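Local coordinates for SCARECROW-LIKE protein 7 (Oryza sativa Japonica Group, PDB 5HYZ), which binds DNA in vitro through its GRAS domain and probably acts as a transcription factor in plant development and abiotic stress resistance, at residues A[88-97]-A[360-371]. Residues are numbered along the deposited sequence; the frame is centred on the assembly and turned at random.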
ATOM      1  N   PRO A  88      -6.777  -4.442   3.900  1.00 15.20           N
ATOM      2  CA  PRO A  88      -5.393  -4.764   4.278  1.00 17.62           C
ATOM      3  C   PRO A  88      -5.160  -6.226   4.669  1.00 15.47           C
ATOM      4  O   PRO A  88      -4.036  -6.556   5.132  1.00 15.02           O
ATOM      5  CB  PRO A  88      -5.158  -3.870   5.490  1.00 17.95           C
ATOM      6  CG  PRO A  88      -6.507  -3.792   6.145  1.00 20.57           C
ATOM      7  CD  PRO A  88      -7.502  -3.762   4.999  1.00 18.56           C
ATOM      8  N   TYR A  89      -6.170  -7.085   4.486  1.00 18.11           N
ATOM      9  CA  TYR A  89      -6.085  -8.488   4.915  1.00 19.16           C
ATOM     10  C   TYR A  89      -4.852  -9.234   4.413  1.00 13.39           C
ATOM     11  O   TYR A  89      -4.080  -9.767   5.240  1.00 14.05           O
ATOM     12  CB  TYR A  89      -7.369  -9.256   4.498  1.00 19.58           C
ATOM     13  CG  TYR A  89      -8.645  -8.615   5.069  1.00 20.86           C
ATOM     14  CD1 TYR A  89      -8.822  -8.482   6.431  1.00 27.20           C
ATOM     15  CD2 TYR A  89      -9.652  -8.148   4.229  1.00 23.97           C
ATOM     16  CE1 TYR A  89      -9.968  -7.861   6.967  1.00 25.15           C
ATOM     17  CE2 TYR A  89     -10.817  -7.540   4.753  1.00 22.25           C
ATOM     18  CZ  TYR A  89     -10.962  -7.404   6.102  1.00 19.19           C
ATOM     19  OH  TYR A  89     -12.100  -6.821   6.650  1.00 24.66           O
ATOM     20  N   SER A  90      -4.627  -9.280   3.099  1.00 19.23           N
ATOM     21  CA  SER A  90      -3.518 -10.080   2.616  1.00 21.42           C
ATOM     22  C   SER A  90      -2.177  -9.443   2.976  1.00 17.90           C
ATOM     23  O   SER A  90      -1.220 -10.146   3.295  1.00 15.70           O
ATOM     24  CB  SER A  90      -3.613 -10.341   1.079  1.00 24.65           C
ATOM     25  OG  SER A  90      -3.457  -9.113   0.361  1.00 36.90           O
ATOM     26  N   LYS A  91      -2.086  -8.120   2.980  1.00 13.73           N
ATOM     27  CA  LYS A  91      -0.835  -7.510   3.299  1.00 14.53           C
ATOM     28  C   LYS A  91      -0.494  -7.770   4.768  1.00 13.73           C
ATOM     29  O   LYS A  91       0.662  -8.040   5.116  1.00 12.60           O
ATOM     30  CB  LYS A  91      -0.870  -5.981   2.988  1.00 19.29           C
ATOM     31  CG  LYS A  91       0.528  -5.346   3.062  1.00 30.34           C
ATOM     32  CD  LYS A  91       0.684  -4.082   2.197  1.00 42.02           C
ATOM     33  CE  LYS A  91       2.154  -3.594   2.138  1.00 46.64           C
ATOM     34  NZ  LYS A  91       2.320  -2.091   2.324  1.00 47.02           N
ATOM     35  N   PHE A  92      -1.504  -7.639   5.635  1.00 12.57           N
ATOM     36  CA  PHE A  92      -1.307  -7.940   7.056  1.00 12.80           C
ATOM     37  C   PHE A  92      -0.739  -9.336   7.246  1.00 12.49           C
ATOM     38  O   PHE A  92       0.230  -9.612   7.950  1.00 11.97           O
ATOM     39  CB  PHE A  92      -2.635  -7.870   7.780  1.00 10.59           C
ATOM     40  CG  PHE A  92      -2.580  -8.490   9.161  1.00 14.36           C
ATOM     41  CD1 PHE A  92      -1.916  -7.845  10.207  1.00 16.42           C
ATOM     42  CD2 PHE A  92      -3.195  -9.701   9.393  1.00 12.58           C
ATOM     43  CE1 PHE A  92      -1.853  -8.440  11.466  1.00 19.36           C
ATOM     44  CE2 PHE A  92      -3.113 -10.313  10.677  1.00 12.23           C
ATOM     45  CZ  PHE A  92      -2.451  -9.681  11.681  1.00 16.66           C
ATOM     46  N   ALA A  93      -1.409 -10.242   6.569  1.00 10.41           N
ATOM     47  CA  ALA A  93      -0.990 -11.637   6.762  1.00 13.24           C
ATOM     48  C   ALA A  93       0.443 -11.877   6.260  1.00  9.75           C
ATOM     49  O   ALA A  93       1.330 -12.419   6.965  1.00 12.61           O
ATOM     50  CB  ALA A  93      -1.992 -12.518   6.003  1.00 15.89           C
ATOM     51  N   HIS A  94       0.692 -11.470   5.024  1.00 12.12           N
ATOM     52  CA  HIS A  94       2.057 -11.643   4.461  1.00 12.97           C
ATOM     53  C   HIS A  94       3.166 -10.998   5.242  1.00 13.60           C
ATOM     54  O   HIS A  94       4.211 -11.577   5.449  1.00 12.61           O
ATOM     55  CB  HIS A  94       2.118 -11.034   3.035  1.00 18.45           C
ATOM     56  CG  HIS A  94       1.243 -11.744   2.078  1.00 19.34           C
ATOM     57  ND1 HIS A  94       0.883 -11.205   0.851  1.00 23.27           N
ATOM     58  CD2 HIS A  94       0.649 -12.962   2.155  1.00 22.45           C
ATOM     59  CE1 HIS A  94       0.106 -12.070   0.218  1.00 22.23           C
ATOM     60  NE2 HIS A  94      -0.044 -13.143   0.982  1.00 25.26           N
ATOM     61  N   LEU A  95       2.979  -9.736   5.568  1.00 11.43           N
ATOM     62  CA  LEU A  95       4.046  -9.059   6.300  1.00 12.25           C
ATOM     63  C   LEU A  95       4.262  -9.642   7.687  1.00 11.78           C
ATOM     64  O   LEU A  95       5.396  -9.725   8.139  1.00 13.26           O
ATOM     65  CB  LEU A  95       3.770  -7.536   6.415  1.00 16.74           C
ATOM     66  CG  LEU A  95       3.851  -6.884   5.033  1.00 19.83           C
ATOM     67  CD1 LEU A  95       3.820  -5.361   5.110  1.00 28.59           C
ATOM     68  CD2 LEU A  95       5.025  -7.360   4.064  1.00 25.45           C
ATOM     69  N   THR A  96       3.183 -10.071   8.363  1.00 12.38           N
ATOM     70  CA  THR A  96       3.389 -10.613   9.690  1.00 13.92           C
ATOM     71  C   THR A  96       4.090 -12.014   9.616  1.00 12.15           C
ATOM     72  O   THR A  96       5.047 -12.300  10.380  1.00 12.14           O
ATOM     73  CB  THR A  96       2.038 -10.732  10.430  1.00 15.49           C
ATOM     74  OG1 THR A  96       1.454  -9.435  10.453  1.00 12.83           O
ATOM     75  CG2 THR A  96       2.230 -11.193  11.868  1.00 14.67           C
ATOM     76  N   ALA A  97       3.649 -12.827   8.676  1.00 11.84           N
ATOM     77  CA  ALA A  97       4.335 -14.088   8.417  1.00 13.36           C
ATOM     78  C   ALA A  97       5.833 -13.868   8.052  1.00 12.75           C
ATOM     79  O   ALA A  97       6.730 -14.565   8.562  1.00 12.13           O
ATOM     80  CB  ALA A  97       3.618 -14.832   7.297  1.00 11.59           C
ATOM     81  N   SER A 360      -4.209 -11.020  15.429  1.00 11.31           N
ATOM     82  CA  SER A 360      -5.307 -11.019  14.479  1.00 13.15           C
ATOM     83  C   SER A 360      -5.657  -9.605  14.061  1.00 15.56           C
ATOM     84  O   SER A 360      -5.646  -8.664  14.901  1.00 17.58           O
ATOM     85  CB  SER A 360      -6.526 -11.732  15.119  1.00 17.05           C
ATOM     86  OG  SER A 360      -7.576 -11.862  14.195  1.00 23.38           O
ATOM     87  N   LEU A 361      -6.024  -9.454  12.797  1.00 15.30           N
ATOM     88  CA  LEU A 361      -6.525  -8.199  12.280  1.00 12.64           C
ATOM     89  C   LEU A 361      -8.025  -8.267  12.468  1.00 16.78           C
ATOM     90  O   LEU A 361      -8.679  -9.232  12.062  1.00 15.02           O
ATOM     91  CB  LEU A 361      -6.148  -8.016  10.821  1.00 12.86           C
ATOM     92  CG  LEU A 361      -6.785  -6.887  10.037  1.00 16.68           C
ATOM     93  CD1 LEU A 361      -6.311  -5.572  10.703  1.00 17.15           C
ATOM     94  CD2 LEU A 361      -6.384  -6.933   8.552  1.00 20.05           C
ATOM     95  N   ALA A 362      -8.534  -7.242  13.166  1.00 13.43           N
ATOM     96  CA  ALA A 362      -9.939  -7.158  13.538  1.00 14.23           C
ATOM     97  C   ALA A 362     -10.687  -5.997  12.910  1.00 17.57           C
ATOM     98  O   ALA A 362     -10.091  -4.981  12.556  1.00 15.97           O
ATOM     99  CB  ALA A 362     -10.021  -7.060  15.091  1.00 13.50           C
ATOM    100  N   TRP A 363     -12.007  -6.161  12.772  1.00 17.45           N
ATOM    101  CA  TRP A 363     -12.891  -5.078  12.337  1.00 16.06           C
ATOM    102  C   TRP A 363     -13.870  -4.796  13.479  1.00 19.60           C
ATOM    103  O   TRP A 363     -14.532  -5.727  13.936  1.00 16.90           O
ATOM    104  CB  TRP A 363     -13.667  -5.456  11.058  1.00 17.07           C
ATOM    105  CG  TRP A 363     -14.607  -4.355  10.651  1.00 20.29           C
ATOM    106  CD1 TRP A 363     -15.942  -4.265  10.987  1.00 24.18           C
ATOM    107  CD2 TRP A 363     -14.314  -3.184   9.843  1.00 19.46           C
ATOM    108  NE1 TRP A 363     -16.485  -3.127  10.437  1.00 23.31           N
ATOM    109  CE2 TRP A 363     -15.524  -2.452   9.722  1.00 23.31           C
ATOM    110  CE3 TRP A 363     -13.170  -2.709   9.180  1.00 18.57           C
ATOM    111  CZ2 TRP A 363     -15.603  -1.261   9.001  1.00 23.45           C
ATOM    112  CZ3 TRP A 363     -13.250  -1.543   8.472  1.00 20.52           C
ATOM    113  CH2 TRP A 363     -14.461  -0.823   8.384  1.00 22.89           C
ATOM    114  N   GLU A 364     -13.901  -3.542  13.963  1.00 18.69           N
ATOM    115  CA  GLU A 364     -14.751  -3.218  15.142  1.00 23.53           C
ATOM    116  C   GLU A 364     -14.531  -4.217  16.281  1.00 23.38           C
ATOM    117  O   GLU A 364     -15.476  -4.745  16.868  1.00 24.75           O
ATOM    118  CB  GLU A 364     -16.237  -3.176  14.736  1.00 28.07           C
ATOM    119  CG  GLU A 364     -17.021  -2.081  15.460  1.00 44.27           C
ATOM    120  CD  GLU A 364     -18.207  -1.624  14.628  1.00 57.99           C
ATOM    121  OE1 GLU A 364     -18.174  -0.476  14.121  1.00 57.99           O
ATOM    122  OE2 GLU A 364     -19.151  -2.433  14.449  1.00 55.70           O
ATOM    123  N   LYS A 365     -13.258  -4.487  16.536  1.00 18.42           N
ATOM    124  CA  LYS A 365     -12.760  -5.367  17.585  1.00 17.31           C
ATOM    125  C   LYS A 365     -13.090  -6.848  17.445  1.00 17.16           C
ATOM    126  O   LYS A 365     -12.763  -7.618  18.338  1.00 20.84           O
ATOM    127  CB  LYS A 365     -13.241  -4.844  18.942  1.00 26.35           C
ATOM    128  CG  LYS A 365     -12.789  -3.382  19.101  1.00 26.67           C
ATOM    129  CD  LYS A 365     -12.575  -2.982  20.577  1.00 38.23           C
ATOM    130  CE  LYS A 365     -12.356  -1.455  20.689  1.00 49.30           C
ATOM    131  NZ  LYS A 365     -11.268  -0.970  19.754  1.00 53.23           N
ATOM    132  N   ARG A 366     -13.614  -7.245  16.304  1.00 17.15           N
ATOM    133  CA  ARG A 366     -13.882  -8.644  16.003  1.00 20.19           C
ATOM    134  C   ARG A 366     -12.746  -9.192  15.113  1.00 17.57           C
ATOM    135  O   ARG A 366     -12.607  -8.741  13.999  1.00 17.73           O
ATOM    136  CB  ARG A 366     -15.251  -8.751  15.301  1.00 21.94           C
ATOM    137  CG  ARG A 366     -15.575  -9.904  14.275  1.00 41.75           C
ATOM    138  CD  ARG A 366     -15.090 -11.263  14.679  1.00 42.78           C
ATOM    139  NE  ARG A 366     -15.755 -12.411  14.055  1.00 46.16           N
ATOM    140  CZ  ARG A 366     -15.218 -13.628  14.129  1.00 48.63           C
ATOM    141  NH1 ARG A 366     -14.035 -13.761  14.748  1.00 46.49           N
ATOM    142  NH2 ARG A 366     -15.817 -14.699  13.613  1.00 30.34           N
ATOM    143  N   PRO A 367     -11.990 -10.149  15.617  1.00 16.42           N
ATOM    144  CA  PRO A 367     -10.846 -10.734  14.891  1.00 14.71           C
ATOM    145  C   PRO A 367     -11.331 -11.341  13.585  1.00 17.46           C
ATOM    146  O   PRO A 367     -12.327 -12.072  13.635  1.00 17.63           O
ATOM    147  CB  PRO A 367     -10.335 -11.829  15.852  1.00 17.81           C
ATOM    148  CG  PRO A 367     -10.862 -11.460  17.184  1.00 28.44           C
ATOM    149  CD  PRO A 367     -12.101 -10.660  16.997  1.00 24.42           C
ATOM    150  N   LEU A 368     -10.660 -11.079  12.460  1.00 16.52           N
ATOM    151  CA  LEU A 368     -11.088 -11.634  11.190  1.00 14.64           C
ATOM    152  C   LEU A 368     -10.035 -12.503  10.548  1.00 13.74           C
ATOM    153  O   LEU A 368     -10.373 -13.531   9.924  1.00 15.84           O
ATOM    154  CB  LEU A 368     -11.441 -10.537  10.193  1.00 17.29           C
ATOM    155  CG  LEU A 368     -12.655  -9.686  10.544  1.00 26.59           C
ATOM    156  CD1 LEU A 368     -12.923  -8.703   9.433  1.00 20.68           C
ATOM    157  CD2 LEU A 368     -13.920 -10.566  10.837  1.00 22.58           C
ATOM    158  N   LEU A 369      -8.779 -12.084  10.671  1.00 15.03           N
ATOM    159  CA  LEU A 369      -7.670 -12.840   9.942  1.00 12.72           C
ATOM    160  C   LEU A 369      -6.541 -12.985  10.936  1.00 16.53           C
ATOM    161  O   LEU A 369      -6.026 -11.978  11.442  1.00 15.71           O
ATOM    162  CB  LEU A 369      -7.182 -12.074   8.709  1.00 15.20           C
ATOM    163  CG  LEU A 369      -6.482 -12.966   7.665  1.00 23.21           C
ATOM    164  CD1 LEU A 369      -6.231 -12.136   6.434  1.00 27.26           C
ATOM    165  CD2 LEU A 369      -5.172 -13.472   8.146  1.00 22.77           C
ATOM    166  N   THR A 370      -6.166 -14.207  11.264  1.00 13.17           N
ATOM    167  CA  THR A 370      -5.213 -14.463  12.341  1.00 13.15           C
ATOM    168  C   THR A 370      -3.917 -15.076  11.832  1.00 15.17           C
ATOM    169  O   THR A 370      -3.949 -16.001  11.012  1.00 14.70           O
ATOM    170  CB  THR A 370      -5.900 -15.387  13.339  1.00 17.77           C
ATOM    171  OG1 THR A 370      -7.135 -14.731  13.703  1.00 16.72           O
ATOM    172  CG2 THR A 370      -5.082 -15.647  14.556  1.00 17.54           C
ATOM    173  N   VAL A 371      -2.785 -14.616  12.351  1.00 12.17           N
ATOM    174  CA  VAL A 371      -1.493 -15.122  11.912  1.00 10.05           C
ATOM    175  C   VAL A 371      -0.781 -15.670  13.131  1.00 12.79           C
ATOM    176  O   VAL A 371      -0.890 -15.115  14.239  1.00 13.44           O
ATOM    177  CB  VAL A 371      -0.643 -14.006  11.260  1.00 12.74           C
ATOM    178  CG1 VAL A 371       0.799 -14.525  10.949  1.00 16.90           C
ATOM    179  CG2 VAL A 371      -1.293 -13.645   9.878  1.00 17.01           C
TER
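Phe92 and Leu361 pack against each other between helix 89-97 and the hairpin of 360-371. Leu361 CB sits over one face of the Phe92 ring, 3.8 Å from its centroid and 15° off the normal, which meets the geometry of a CH-pi contact. A chi1 of 166° swings that ring away from its own backbone N, placing its face against Leu361 CB and its CE2 3.4 Å from Leu369 O. The side chains of Tyr89 and Leu361 run roughly perpendicular, Tyr89 CD1 3.6 Å from Leu361 CD2. Leu368 CD1 lies at the hydroxyl end, 3.5 Å from Tyr89 OH, whereas Leu369 CD1 meets Tyr89 CB and O. The buried Tyr89 OH is satisfied by a hydrogen bond to Ser268 of helix 251-272. Farther along the helix, the branches of Val371 diverge: CG2 packs 3.7 Å from Ala93 CA, and CG1 meets Thr96 CG2. Within each segment, polar bonds hold the backbone: Thr96 OG1 bonds Phe92 O at 2.8 Å, and Leu361 O accepts from Leu368 N (2.7 Å) and Leu369 N (3.2 Å), a classic beta bulge. Helix 89-104 of the predicted VHIID region thus starts on the antiparallel SAW hairpin, whose strand 366-374 pairs with 236-242, extending the otherwise parallel Rossmann-like sheet.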